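Local coordinates for polyketide synthase/nonribosomal peptide synthetase hybrid RzxB (PDB 5IL6), which probably dehydrates beta-hydroxyacyl intermediates carried on acyl carrier protein during trans-AT assembly of the polyketide rhizoxin, through its dehydratase domain, at residues A[14-19]-A[198-203]; A[58-63]-A[78-83]; A[97-102]-A[115-120]; A[182-187]-A[250-255]; A[262-267]-A[277-282]. All blocks are in the same frame, centred on the assembly; numbering follows the deposited sequence.

Interaction 1. Residues A[14-19]-A[198-203]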
# COMPACT_ATOMS: atom_id res chain seq x y z
N HIS A 14 0.78 11.45 12.93
CA HIS A 14 0.43 10.13 12.44
C HIS A 14 1.71 9.32 12.44
O HIS A 14 2.79 9.88 12.21
CB HIS A 14 -0.18 10.23 11.04
CG HIS A 14 -0.72 8.94 10.51
ND1 HIS A 14 0.07 8.01 9.88
CD2 HIS A 14 -1.98 8.44 10.50
CE1 HIS A 14 -0.67 6.98 9.51
NE2 HIS A 14 -1.92 7.22 9.87
N PRO A 15 1.67 8.01 12.71
CA PRO A 15 2.92 7.23 12.73
C PRO A 15 3.75 7.37 11.47
O PRO A 15 4.98 7.23 11.53
CB PRO A 15 2.44 5.79 12.94
CG PRO A 15 1.12 5.92 13.61
CD PRO A 15 0.51 7.21 13.15
N LEU A 16 3.13 7.63 10.32
CA LEU A 16 3.84 7.77 9.05
C LEU A 16 3.83 9.19 8.52
O LEU A 16 4.35 9.43 7.42
CB LEU A 16 3.23 6.84 8.00
CG LEU A 16 3.46 5.33 8.15
CD1 LEU A 16 2.79 4.59 7.00
CD2 LEU A 16 4.94 4.99 8.21
N LEU A 17 3.26 10.15 9.25
CA LEU A 17 3.22 11.55 8.84
C LEU A 17 3.56 12.35 10.10
O LEU A 17 2.68 12.67 10.90
CB LEU A 17 1.86 11.93 8.26
CG LEU A 17 1.82 13.24 7.47
CD1 LEU A 17 2.36 13.00 6.07
CD2 LEU A 17 0.41 13.79 7.42
N HIS A 18 4.85 12.65 10.26
CA HIS A 18 5.35 13.10 11.56
C HIS A 18 5.03 14.56 11.83
O HIS A 18 4.56 14.90 12.92
CB HIS A 18 6.85 12.86 11.64
CG HIS A 18 7.24 11.42 11.54
ND1 HIS A 18 8.54 11.01 11.37
CD2 HIS A 18 6.49 10.29 11.62
CE1 HIS A 18 8.58 9.69 11.33
NE2 HIS A 18 7.35 9.23 11.48
N ARG A 19 5.29 15.45 10.87
CA ARG A 19 5.31 16.88 11.15
C ARG A 19 4.70 17.68 10.01
O ARG A 19 4.85 17.34 8.84
CB ARG A 19 6.73 17.36 11.43
CG ARG A 19 7.29 16.87 12.76
CD ARG A 19 8.75 16.45 12.66
NE ARG A 19 9.21 15.84 13.91
CZ ARG A 19 9.63 14.58 14.05
NH1 ARG A 19 9.67 13.75 13.01
NH2 ARG A 19 10.02 14.16 15.24
N SER A 198 -3.59 0.68 16.49
CA SER A 198 -3.97 1.96 17.07
C SER A 198 -3.36 3.11 16.29
O SER A 198 -2.16 3.13 16.02
CB SER A 198 -3.52 2.02 18.53
OG SER A 198 -3.96 3.20 19.16
N GLY A 199 -4.20 4.08 15.92
CA GLY A 199 -3.75 5.25 15.20
C GLY A 199 -3.78 5.13 13.69
O GLY A 199 -3.49 6.12 13.01
N PHE A 200 -4.10 3.96 13.16
CA PHE A 200 -4.14 3.72 11.72
C PHE A 200 -5.58 3.50 11.28
O PHE A 200 -6.29 2.66 11.86
CB PHE A 200 -3.30 2.50 11.33
CG PHE A 200 -1.82 2.73 11.40
CD1 PHE A 200 -1.17 3.43 10.40
CD2 PHE A 200 -1.07 2.21 12.44
CE1 PHE A 200 0.20 3.63 10.45
CE2 PHE A 200 0.29 2.41 12.50
CZ PHE A 200 0.93 3.11 11.50
N ALA A 201 -6.02 4.24 10.26
CA ALA A 201 -7.25 3.87 9.57
C ALA A 201 -7.04 2.60 8.76
O ALA A 201 -7.92 1.74 8.69
CB ALA A 201 -7.73 5.02 8.68
N LEU A 202 -5.86 2.48 8.15
CA LEU A 202 -5.45 1.27 7.45
C LEU A 202 -3.97 1.07 7.72
O LEU A 202 -3.15 1.89 7.30
CB LEU A 202 -5.73 1.36 5.95
CG LEU A 202 -5.18 0.23 5.09
CD1 LEU A 202 -5.52 -1.14 5.67
CD2 LEU A 202 -5.70 0.36 3.67
N HIS A 203 -3.62 -0.02 8.40
CA HIS A 203 -2.24 -0.25 8.78
C HIS A 203 -1.41 -0.61 7.55
O HIS A 203 -1.85 -1.41 6.73
CB HIS A 203 -2.15 -1.37 9.82
CG HIS A 203 -0.82 -1.45 10.51
ND1 HIS A 203 0.28 -2.03 9.92
CD2 HIS A 203 -0.42 -1.04 11.73
CE1 HIS A 203 1.31 -1.96 10.75
NE2 HIS A 203 0.91 -1.37 11.86
O HOH W 1 -4.24 5.88 8.67
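The HPLL sequence near the start of the dehydratase meets the loop that leads into helix 204-212 through His-14 and Pro-15, which close on Phe-200. Residues His-14 to Leu-17 form a type I beta turn, and Leu-16 N donates to His-14 ND1 at 3.1 Å, which steadies the imidazole. Its CG lies anti to the backbone N (chi1 -173°), beside the carbonyl carbon. CE1 of the ring lies 3.6 Å from Phe-200 CE1, with the two ring planes 87° apart in an oblique aromatic pair. Pro-15 slides past the same phenyl ring, its CB 3.4 Å from Phe-200 CZ, while Leu-16 CG comes to the ring edge at Phe-200 CE1. No direct hydrogen bond joins the segments; instead a water lies 2.9 Å from His-14 NE2 and accepts from Ala-201 N, also at 2.9 Å. An alanine in place of His-14 would probably leave Leu-16 N and this water without their imidazole partner and open a gap beside Phe-200. His-14 also packs on Val-58 and Ala-62 of helix 53-67. His-203 follows as the N-cap of helix 204-212, its ND1 accepting from Ala-205 N. The contact thus joins the two halves of a double hotdog fold, beside the helix whose DxxxQ sequence is typical of the aspartate motif in polyketide synthase dehydratases.

Interaction 2. Residues A[58-63]-A[78-83]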
# COMPACT_ATOMS: atom_id res chain seq x y z
N VAL A 58 -0.65 5.03 2.73
CA VAL A 58 -1.10 5.41 4.07
C VAL A 58 -0.69 6.84 4.38
O VAL A 58 -1.43 7.59 5.02
CB VAL A 58 -0.54 4.42 5.11
CG1 VAL A 58 -0.83 4.90 6.53
CG2 VAL A 58 -1.12 3.03 4.88
N MET A 59 0.50 7.25 3.94
CA MET A 59 0.95 8.61 4.17
C MET A 59 0.04 9.61 3.47
O MET A 59 -0.27 10.68 4.02
CB MET A 59 2.39 8.76 3.71
CG MET A 59 3.04 10.10 4.03
SD MET A 59 4.75 10.20 3.47
CE MET A 59 5.33 8.54 3.81
N ILE A 60 -0.39 9.30 2.25
CA ILE A 60 -1.32 10.17 1.54
C ILE A 60 -2.64 10.25 2.29
O ILE A 60 -3.22 11.33 2.45
CB ILE A 60 -1.52 9.68 0.10
CG1 ILE A 60 -0.19 9.78 -0.67
CG2 ILE A 60 -2.60 10.49 -0.60
CD1 ILE A 60 -0.22 9.14 -2.04
N GLN A 61 -3.14 9.10 2.76
CA GLN A 61 -4.39 9.08 3.51
C GLN A 61 -4.28 9.91 4.78
O GLN A 61 -5.20 10.68 5.12
CB GLN A 61 -4.79 7.64 3.83
CG GLN A 61 -5.13 6.81 2.59
CD GLN A 61 -5.22 5.33 2.88
OE1 GLN A 61 -4.69 4.84 3.88
NE2 GLN A 61 -5.90 4.59 2.00
N ALA A 62 -3.17 9.77 5.51
CA ALA A 62 -2.98 10.56 6.73
C ALA A 62 -2.89 12.05 6.41
O ALA A 62 -3.47 12.88 7.12
CB ALA A 62 -1.73 10.09 7.46
N ALA A 63 -2.16 12.40 5.35
CA ALA A 63 -1.99 13.81 5.01
C ALA A 63 -3.32 14.43 4.61
O ALA A 63 -3.64 15.55 5.04
CB ALA A 63 -0.97 13.96 3.88
N LEU A 78 -12.29 8.46 1.26
CA LEU A 78 -11.07 9.06 0.75
C LEU A 78 -10.64 8.29 -0.49
O LEU A 78 -10.41 7.08 -0.43
CB LEU A 78 -9.98 9.02 1.82
CG LEU A 78 -8.97 10.17 1.93
CD1 LEU A 78 -9.60 11.54 1.73
CD2 LEU A 78 -8.32 10.10 3.31
N VAL A 79 -10.54 8.99 -1.62
CA VAL A 79 -10.23 8.37 -2.90
C VAL A 79 -8.87 8.89 -3.36
O VAL A 79 -8.67 10.11 -3.46
CB VAL A 79 -11.31 8.65 -3.96
CG1 VAL A 79 -10.94 7.98 -5.29
CG2 VAL A 79 -12.67 8.17 -3.47
N ILE A 80 -7.95 7.97 -3.63
CA ILE A 80 -6.67 8.28 -4.24
C ILE A 80 -6.68 7.68 -5.64
O ILE A 80 -7.05 6.52 -5.81
CB ILE A 80 -5.50 7.73 -3.40
CG1 ILE A 80 -5.51 8.36 -2.00
CG2 ILE A 80 -4.17 7.98 -4.10
CD1 ILE A 80 -4.59 7.68 -1.01
N SER A 81 -6.30 8.48 -6.63
CA SER A 81 -6.44 8.10 -8.03
C SER A 81 -5.15 8.35 -8.79
O SER A 81 -4.39 9.28 -8.49
CB SER A 81 -7.58 8.88 -8.70
OG SER A 81 -8.82 8.61 -8.08
N ASP A 82 -4.91 7.50 -9.79
CA ASP A 82 -3.78 7.65 -10.71
C ASP A 82 -2.47 7.83 -9.94
O ASP A 82 -1.70 8.76 -10.18
CB ASP A 82 -4.02 8.81 -11.67
CG ASP A 82 -5.20 8.56 -12.58
OD1 ASP A 82 -5.61 7.39 -12.72
OD2 ASP A 82 -5.71 9.54 -13.17
N LEU A 83 -2.23 6.91 -9.02
CA LEU A 83 -1.00 6.91 -8.25
C LEU A 83 0.08 6.17 -9.03
O LEU A 83 -0.19 5.16 -9.69
CB LEU A 83 -1.22 6.25 -6.88
CG LEU A 83 -0.02 6.11 -5.94
CD1 LEU A 83 -0.52 6.09 -4.50
CD2 LEU A 83 0.80 4.86 -6.22
O HOH W 2 -7.62 6.04 0.02
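Ile-60 and Ile-80 face each other where the central helix of the N-terminal hotdog lies against the sheet that wraps it. The 58-63 part of helix 53-67 runs at 132° to strand residues 78-81, their axes 9.7 Å apart at the closest, and the joint is made mostly by aliphatic branches. The two isoleucines cross obliquely. In Ile-60, CG2 is anti to the backbone N and CG1 beside it, an arrangement that directs both branches at the sheet. The shorter one, CG2, presses on Ile-80 CD1 at 3.5 Å, tighter than ordinary carbon contact. The longer one runs on to CD1, which meets Leu-83 CD1 at 3.9 Å. Because the chain turns a corner at Asp-82, Leu-83 belongs to the part of the strand beyond that bend, and Ile-60 spans both sides of it.

Gln-61 takes Ile-80 from another direction: its chain lies roughly at a right angle to the isoleucine, and its CG touches Ile-80 CD1 at 3.7 Å. That methyl group is therefore shared by two consecutive helix residues. Leu-78 approaches the helix backbone, its CD2 3.7 Å from the carbonyl Gln-61 O, an oxygen hydrogen-bonded to Thr-65 OG1. All five touching residues are buried, yet one polar link crosses the interface: a water accepts from Gln-61 NE2 at 3.0 Å and donates to Leu-78 O at 3.0 Å.

Interaction 3. Residues A[97-102]-A[115-120]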
# COMPACT_ATOMS: atom_id res chain seq x y z
N GLY A 97 16.98 10.34 6.18
CA GLY A 97 15.72 9.69 6.46
C GLY A 97 14.50 10.55 6.22
O GLY A 97 13.40 10.14 6.61
N GLU A 98 14.66 11.71 5.60
CA GLU A 98 13.58 12.69 5.49
C GLU A 98 12.78 12.46 4.21
O GLU A 98 13.35 12.45 3.11
CB GLU A 98 14.14 14.11 5.53
CG GLU A 98 14.79 14.48 6.85
CD GLU A 98 15.35 15.89 6.86
OE1 GLU A 98 15.73 16.39 5.78
OE2 GLU A 98 15.40 16.50 7.94
N LEU A 99 11.47 12.28 4.36
CA LEU A 99 10.55 12.09 3.25
C LEU A 99 9.48 13.16 3.33
O LEU A 99 8.76 13.25 4.33
CB LEU A 99 9.94 10.69 3.29
CG LEU A 99 9.26 10.16 2.02
CD1 LEU A 99 10.20 10.17 0.83
CD2 LEU A 99 8.77 8.75 2.27
N PHE A 100 9.36 13.97 2.28
CA PHE A 100 8.42 15.08 2.23
C PHE A 100 7.18 14.70 1.43
O PHE A 100 7.25 13.91 0.49
CB PHE A 100 9.08 16.30 1.59
CG PHE A 100 10.24 16.85 2.37
CD1 PHE A 100 11.50 16.31 2.21
CD2 PHE A 100 10.06 17.89 3.25
CE1 PHE A 100 12.58 16.81 2.92
CE2 PHE A 100 11.13 18.40 3.97
CZ PHE A 100 12.39 17.85 3.80
N LEU A 101 6.04 15.26 1.83
CA LEU A 101 4.79 15.12 1.10
C LEU A 101 4.21 16.50 0.86
O LEU A 101 3.96 17.25 1.81
CB LEU A 101 3.79 14.25 1.86
CG LEU A 101 2.47 13.91 1.13
CD1 LEU A 101 1.92 12.59 1.63
CD2 LEU A 101 1.42 15.00 1.29
N GLU A 102 4.01 16.84 -0.41
CA GLU A 102 3.42 18.12 -0.80
C GLU A 102 1.98 17.91 -1.24
O GLU A 102 1.69 16.99 -2.02
CB GLU A 102 4.22 18.78 -1.93
CG GLU A 102 5.39 19.60 -1.45
CD GLU A 102 6.21 20.18 -2.59
OE1 GLU A 102 5.73 20.17 -3.74
OE2 GLU A 102 7.35 20.64 -2.34
N ILE A 115 5.36 12.92 -3.25
CA ILE A 115 6.22 12.46 -2.16
C ILE A 115 7.64 12.39 -2.71
O ILE A 115 7.88 11.74 -3.74
CB ILE A 115 5.77 11.10 -1.61
CG1 ILE A 115 4.34 11.20 -1.07
CG2 ILE A 115 6.73 10.62 -0.52
CD1 ILE A 115 3.75 9.87 -0.62
N TYR A 116 8.58 13.03 -2.02
CA TYR A 116 9.93 13.15 -2.55
C TYR A 116 10.94 13.26 -1.42
O TYR A 116 10.60 13.47 -0.26
CB TYR A 116 10.03 14.36 -3.48
CG TYR A 116 9.67 15.65 -2.79
CD1 TYR A 116 10.62 16.37 -2.08
CD2 TYR A 116 8.37 16.15 -2.83
CE1 TYR A 116 10.30 17.55 -1.44
CE2 TYR A 116 8.04 17.32 -2.19
CZ TYR A 116 9.01 18.02 -1.50
OH TYR A 116 8.71 19.19 -0.85
N ALA A 117 12.21 13.11 -1.80
CA ALA A 117 13.34 13.18 -0.89
C ALA A 117 14.55 13.65 -1.68
O ALA A 117 14.55 13.63 -2.91
CB ALA A 117 13.62 11.83 -0.22
N TYR A 118 15.59 14.07 -0.97
CA TYR A 118 16.78 14.61 -1.61
C TYR A 118 17.90 13.58 -1.61
O TYR A 118 18.08 12.84 -0.64
CB TYR A 118 17.24 15.89 -0.90
CG TYR A 118 16.30 17.04 -1.13
CD1 TYR A 118 16.37 17.80 -2.29
CD2 TYR A 118 15.32 17.36 -0.20
CE1 TYR A 118 15.50 18.85 -2.51
CE2 TYR A 118 14.45 18.41 -0.41
CZ TYR A 118 14.54 19.15 -1.57
OH TYR A 118 13.67 20.19 -1.78
N ASP A 119 18.66 13.53 -2.71
CA ASP A 119 19.75 12.58 -2.86
C ASP A 119 21.07 13.24 -2.43
O ASP A 119 21.11 14.40 -2.02
CB ASP A 119 19.80 12.05 -4.30
CG ASP A 119 20.34 13.07 -5.29
OD1 ASP A 119 20.38 14.27 -4.96
OD2 ASP A 119 20.72 12.65 -6.40
N GLN A 120 22.17 12.48 -2.54
CA GLN A 120 23.49 13.03 -2.24
C GLN A 120 23.79 14.28 -3.06
O GLN A 120 24.50 15.17 -2.58
CB GLN A 120 24.58 11.98 -2.50
CG GLN A 120 24.80 10.97 -1.38
CD GLN A 120 23.87 9.77 -1.45
OE1 GLN A 120 22.95 9.73 -2.27
NE2 GLN A 120 24.08 8.81 -0.56
O HOH W 3 15.23 14.11 1.99
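Phe-100 and Tyr-116 form an antiparallel hydrogen-bonded pair, with Phe-100 N giving to Tyr-116 O at 2.9 Å and Tyr-116 N giving back to Phe-100 O at 3.0 Å; Leu-101 and Ile-115 follow as a non-hydrogen-bonded pair. Tyr-116 holds its CG between the backbone N and the carbonyl carbon (chi1 58°), the crowded position, and its ring leans toward the neighbouring strand. There Phe-100 CB sits over one face, 3.8 Å from the Tyr-116 ring centroid, in a CH-pi contact. The two aromatic rings are almost parallel, 10° apart, but slid so far that they barely overlap. At the phenol end Tyr-116 OH donates to Glu-102 OE2, a bond modelled as very short at 2.5 Å and best taken with caution; the carboxylate is turned 76° from the ring. Further out on the same face, Phe-100 CE1 comes to the edge of the poorly ordered Tyr-118 ring, and a water joins Glu-98 O to Tyr-118 N.

The other face of the strands is aliphatic. Leu-99 CG packs on Ile-115 CG2 at 3.6 Å, and Leu-101 CD1 meets Ile-115 CG1 at 3.9 Å. This side packs on helix 53-67, at Met-59 and Ile-60. Aromatic and charged groups on one face, branched aliphatics on the other: this is a beta hairpin of the sheet that curls round the central helix of a hotdog fold.

Interaction 4. Residues A[182-187]-A[250-255]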
# COMPACT_ATOMS: atom_id res chain seq x y z
N GLY A 182 -9.67 -20.20 -9.90
CA GLY A 182 -9.46 -19.63 -11.22
C GLY A 182 -8.55 -18.42 -11.13
O GLY A 182 -7.45 -18.48 -10.58
N ASP A 183 -9.01 -17.30 -11.69
CA ASP A 183 -8.25 -16.05 -11.67
C ASP A 183 -8.58 -15.19 -10.45
O ASP A 183 -8.29 -13.99 -10.46
CB ASP A 183 -8.51 -15.26 -12.95
CG ASP A 183 -9.98 -14.99 -13.20
OD1 ASP A 183 -10.79 -15.23 -12.27
OD2 ASP A 183 -10.33 -14.54 -14.30
N GLN A 184 -9.16 -15.78 -9.41
CA GLN A 184 -9.47 -15.08 -8.17
C GLN A 184 -8.82 -15.79 -7.00
O GLN A 184 -8.58 -17.00 -7.03
CB GLN A 184 -10.98 -14.99 -7.93
CG GLN A 184 -11.73 -14.09 -8.89
CD GLN A 184 -13.13 -13.77 -8.41
OE1 GLN A 184 -13.39 -13.70 -7.21
NE2 GLN A 184 -14.04 -13.55 -9.35
N ALA A 185 -8.53 -15.02 -5.95
CA ALA A 185 -7.96 -15.57 -4.73
C ALA A 185 -8.56 -14.85 -3.53
O ALA A 185 -8.98 -13.69 -3.63
CB ALA A 185 -6.43 -15.44 -4.71
N LEU A 186 -8.59 -15.55 -2.40
CA LEU A 186 -9.08 -14.99 -1.15
C LEU A 186 -8.03 -15.21 -0.08
O LEU A 186 -7.60 -16.34 0.15
CB LEU A 186 -10.41 -15.64 -0.74
CG LEU A 186 -11.08 -15.04 0.50
CD1 LEU A 186 -11.57 -13.63 0.20
CD2 LEU A 186 -12.23 -15.92 0.98
N ALA A 187 -7.61 -14.12 0.57
CA ALA A 187 -6.55 -14.17 1.55
C ALA A 187 -7.07 -13.71 2.91
O ALA A 187 -7.95 -12.84 2.99
CB ALA A 187 -5.36 -13.29 1.13
N GLN A 250 -10.09 -10.12 -1.18
CA GLN A 250 -10.46 -10.75 -2.44
C GLN A 250 -9.63 -10.14 -3.56
O GLN A 250 -9.57 -8.91 -3.69
CB GLN A 250 -11.95 -10.55 -2.73
CG GLN A 250 -12.43 -11.36 -3.93
CD GLN A 250 -13.88 -11.14 -4.25
OE1 GLN A 250 -14.59 -10.42 -3.55
NE2 GLN A 250 -14.34 -11.75 -5.34
N ILE A 251 -9.00 -10.99 -4.36
CA ILE A 251 -8.06 -10.56 -5.39
C ILE A 251 -8.52 -11.13 -6.72
O ILE A 251 -8.86 -12.32 -6.81
CB ILE A 251 -6.62 -11.02 -5.07
CG1 ILE A 251 -6.19 -10.49 -3.70
CG2 ILE A 251 -5.66 -10.56 -6.15
CD1 ILE A 251 -4.88 -11.08 -3.20
N ARG A 252 -8.54 -10.29 -7.75
CA ARG A 252 -8.93 -10.69 -9.09
C ARG A 252 -7.86 -10.23 -10.07
O ARG A 252 -7.54 -9.04 -10.13
CB ARG A 252 -10.29 -10.12 -9.49
CG ARG A 252 -10.64 -10.29 -10.96
CD ARG A 252 -10.54 -11.74 -11.40
NE ARG A 252 -11.07 -11.97 -12.74
CZ ARG A 252 -12.37 -12.03 -13.02
NH1 ARG A 252 -13.27 -11.88 -12.06
NH2 ARG A 252 -12.77 -12.25 -14.27
N ARG A 253 -7.32 -11.17 -10.84
CA ARG A 253 -6.43 -10.82 -11.94
C ARG A 253 -7.18 -10.00 -12.97
O ARG A 253 -8.33 -10.29 -13.31
CB ARG A 253 -5.86 -12.09 -12.57
CG ARG A 253 -4.88 -11.86 -13.71
CD ARG A 253 -3.45 -11.85 -13.22
NE ARG A 253 -2.50 -11.77 -14.34
CZ ARG A 253 -1.78 -12.79 -14.80
NH1 ARG A 253 -1.88 -13.99 -14.25
NH2 ARG A 253 -0.96 -12.60 -15.82
N ALA A 254 -6.52 -8.96 -13.48
CA ALA A 254 -7.09 -8.08 -14.49
C ALA A 254 -6.21 -8.07 -15.73
O ALA A 254 -5.02 -8.39 -15.66
CB ALA A 254 -7.24 -6.65 -13.95
N PRO A 255 -6.77 -7.70 -16.88
CA PRO A 255 -5.95 -7.62 -18.10
C PRO A 255 -4.82 -6.62 -17.94
O PRO A 255 -4.95 -5.59 -17.28
CB PRO A 255 -6.94 -7.18 -19.18
CG PRO A 255 -8.29 -7.45 -18.63
CD PRO A 255 -8.18 -7.38 -17.14
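Gln-184 and Arg-252 form a non-hydrogen-bonded pair in antiparallel strands of the C-terminal hotdog, and the glutamine chain runs across the neighbouring strand to a partner two residues away. Its CB lies 3.6 Å from Ile-251 O. CG, anti to the carbonyl carbon (chi1 -69°), rests on the aliphatic Arg-252 CD at the same distance of 3.6 Å. The chain continues extended, and OE1 accepts from Gln-250 NE2 at 2.9 Å. That donor stands above the carbonyl plane, 36° out of it, while OE1 lies in the plane of the Gln-250 amide. The other branch, NE2, comes 3.3 Å from Arg-252 NH1; both are donors and make no bond, but the amide and guanidinium planes are only 17° apart. An alanine at Gln-184 would probably leave Gln-250 NE2 without this acceptor and open a gap beside the methylene chain of Arg-252. The other atom of the same amide, Gln-250 OE1, accepts from Asp-143 N.

On the opposite face, Ala-185 and Ile-251 pair through both backbone bonds, and Ile-251 goes on to pack on Leu-217. At the strand end, Asp-183 forms a salt bridge to Arg-252, although both side chains are poorly ordered. Its OD2 stands 3.1 Å from Arg-252 NE, and OD1 lies over one face of the guanidinium, offset toward the rim.

Interaction 5. Residues A[262-267]-A[277-282]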
# COMPACT_ATOMS: atom_id res chain seq x y z
N CYS A 262 -1.58 -6.96 -13.52
CA CYS A 262 -2.56 -6.03 -12.98
C CYS A 262 -3.62 -6.81 -12.20
O CYS A 262 -4.02 -7.91 -12.59
CB CYS A 262 -3.23 -5.22 -14.09
SG CYS A 262 -4.27 -3.87 -13.49
N PHE A 263 -4.07 -6.22 -11.09
CA PHE A 263 -5.03 -6.86 -10.20
C PHE A 263 -5.99 -5.83 -9.63
O PHE A 263 -5.66 -4.65 -9.52
CB PHE A 263 -4.34 -7.58 -9.03
CG PHE A 263 -3.28 -8.56 -9.45
CD1 PHE A 263 -1.98 -8.15 -9.67
CD2 PHE A 263 -3.60 -9.90 -9.63
CE1 PHE A 263 -1.01 -9.05 -10.05
CE2 PHE A 263 -2.63 -10.80 -10.02
CZ PHE A 263 -1.33 -10.38 -10.23
N ASP A 264 -7.19 -6.29 -9.28
CA ASP A 264 -8.10 -5.54 -8.43
C ASP A 264 -8.22 -6.26 -7.09
O ASP A 264 -8.27 -7.49 -7.03
CB ASP A 264 -9.49 -5.40 -9.06
CG ASP A 264 -9.44 -4.80 -10.45
OD1 ASP A 264 -8.88 -3.69 -10.60
OD2 ASP A 264 -9.97 -5.42 -11.40
N LEU A 265 -8.25 -5.48 -6.01
CA LEU A 265 -8.32 -6.02 -4.66
C LEU A 265 -9.42 -5.32 -3.89
O LEU A 265 -9.73 -4.15 -4.13
CB LEU A 265 -6.99 -5.87 -3.90
CG LEU A 265 -5.75 -6.59 -4.45
CD1 LEU A 265 -5.13 -5.83 -5.61
CD2 LEU A 265 -4.73 -6.81 -3.34
N ALA A 266 -10.01 -6.05 -2.95
CA ALA A 266 -10.99 -5.49 -2.03
C ALA A 266 -10.72 -6.06 -0.65
O ALA A 266 -10.54 -7.27 -0.50
CB ALA A 266 -12.42 -5.80 -2.47
N LEU A 267 -10.70 -5.19 0.35
CA LEU A 267 -10.40 -5.57 1.73
C LEU A 267 -11.69 -5.57 2.53
O LEU A 267 -12.44 -4.58 2.50
CB LEU A 267 -9.38 -4.62 2.35
CG LEU A 267 -7.94 -4.73 1.83
CD1 LEU A 267 -7.82 -4.32 0.37
CD2 LEU A 267 -6.99 -3.91 2.69
N ILE A 277 -10.83 -0.57 -1.20
CA ILE A 277 -10.83 -1.11 -2.56
C ILE A 277 -9.60 -0.58 -3.29
O ILE A 277 -9.29 0.61 -3.21
CB ILE A 277 -12.11 -0.71 -3.33
CG1 ILE A 277 -13.35 -1.31 -2.65
CG2 ILE A 277 -12.03 -1.17 -4.79
CD1 ILE A 277 -14.65 -0.77 -3.20
N LEU A 278 -8.90 -1.48 -3.98
CA LEU A 278 -7.79 -1.11 -4.86
C LEU A 278 -8.12 -1.59 -6.26
O LEU A 278 -8.24 -2.80 -6.49
CB LEU A 278 -6.47 -1.73 -4.39
CG LEU A 278 -5.77 -1.10 -3.18
CD1 LEU A 278 -6.48 -1.45 -1.88
CD2 LEU A 278 -4.32 -1.56 -3.14
N ASN A 279 -8.28 -0.66 -7.19
CA ASN A 279 -8.59 -0.98 -8.57
C ASN A 279 -7.38 -0.72 -9.45
O ASN A 279 -6.77 0.36 -9.39
CB ASN A 279 -9.79 -0.16 -9.07
CG ASN A 279 -11.08 -0.54 -8.37
OD1 ASN A 279 -11.35 -1.72 -8.15
ND2 ASN A 279 -11.88 0.46 -8.02
N GLN A 280 -7.02 -1.72 -10.26
CA GLN A 280 -5.95 -1.61 -11.25
C GLN A 280 -4.61 -1.34 -10.58
O GLN A 280 -3.95 -0.32 -10.81
CB GLN A 280 -6.29 -0.54 -12.29
CG GLN A 280 -7.64 -0.74 -12.96
CD GLN A 280 -7.66 -1.94 -13.89
OE1 GLN A 280 -6.83 -2.06 -14.79
NE2 GLN A 280 -8.61 -2.85 -13.66
N LEU A 281 -4.20 -2.28 -9.72
CA LEU A 281 -2.88 -2.27 -9.11
C LEU A 281 -1.91 -2.96 -10.06
O LEU A 281 -2.02 -4.17 -10.29
CB LEU A 281 -2.92 -2.97 -7.75
CG LEU A 281 -1.58 -3.14 -7.03
CD1 LEU A 281 -0.97 -1.79 -6.68
CD2 LEU A 281 -1.75 -4.00 -5.79
N SER A 282 -0.96 -2.20 -10.59
CA SER A 282 -0.05 -2.69 -11.62
C SER A 282 1.32 -3.02 -11.02
O SER A 282 1.94 -2.17 -10.37
CB SER A 282 0.11 -1.66 -12.74
OG SER A 282 1.02 -2.12 -13.73
O HOH W 4 -11.22 -4.07 -6.45
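Leu-265, Leu-278 and Leu-281 fill the tight side of this hairpin, whereas Asp-264 and Gln-280 meet on its more open side. Among the leucines, Leu-265 CD1 touches Leu-281 CD2 at 3.8 Å, and Leu-267 CD1 meets Leu-278 CD1 at 3.9 Å. Leu-278 and Leu-281 also pack on Met-211, so this buried face lies against helix 204-212. The backbone between Leu-265 and Leu-278 is drawn close as well, with Leu-265 N giving to Leu-278 O at 2.7 Å in a nearly straight bond of 174°.

Regularity ends at Phe-263. Both Gln-280 and Leu-281 face it, which makes a G1 beta bulge; Gln-280 takes the positive phi (62°) that this motif needs, a place commonly held by glycine. Leu-281 N gives to Phe-263 O at 2.8 Å, while Gln-280 N turns to a side chain and donates to Asp-264 OD1 at 2.7 Å. The glutamine bends at chi2 (-70°), which swings CD round, lies alongside the aspartate pointing the same way, and adds a weak second bond from its NE2 to OD1. One carboxylate oxygen thus collects two donors of the same residue, one of them weakly, which probably helps hold the bulge. Nearby, Cys-262 SG lies 3.4 Å from Gln-280 OE1. A water lies 2.8 Å from Leu-265 O and also within bonding distance of Asn-279 OD1, bridging the two strands.

A bulged hairpin with leucines turned inward and polar groups outward is, in this protein, part of the sheet of the C-terminal hotdog, wrapped on its central helix.

The five contacts trace a double hotdog along the chain. Within the loop opened by 14-19, interactions 2 and 3 follow in series, with centres 17 Å apart; they meet on helix 53-67, which carries 58-63 and packs against the 97-102/115-120 hairpin. Interactions 4 and 5, 9 Å apart by their centres, are joined side by side in the second half, strand 246-254 of interaction 4 next to strand 261-268 of interaction 5. The centres of interactions 3 and 4 are about 34 Å apart, across the chain's centre. Interaction 1 spans the halves, bringing 14-19 beside 198-203, and touches interaction 2. The two hotdogs thus pack as one unit, as expected for a dehydratase domain.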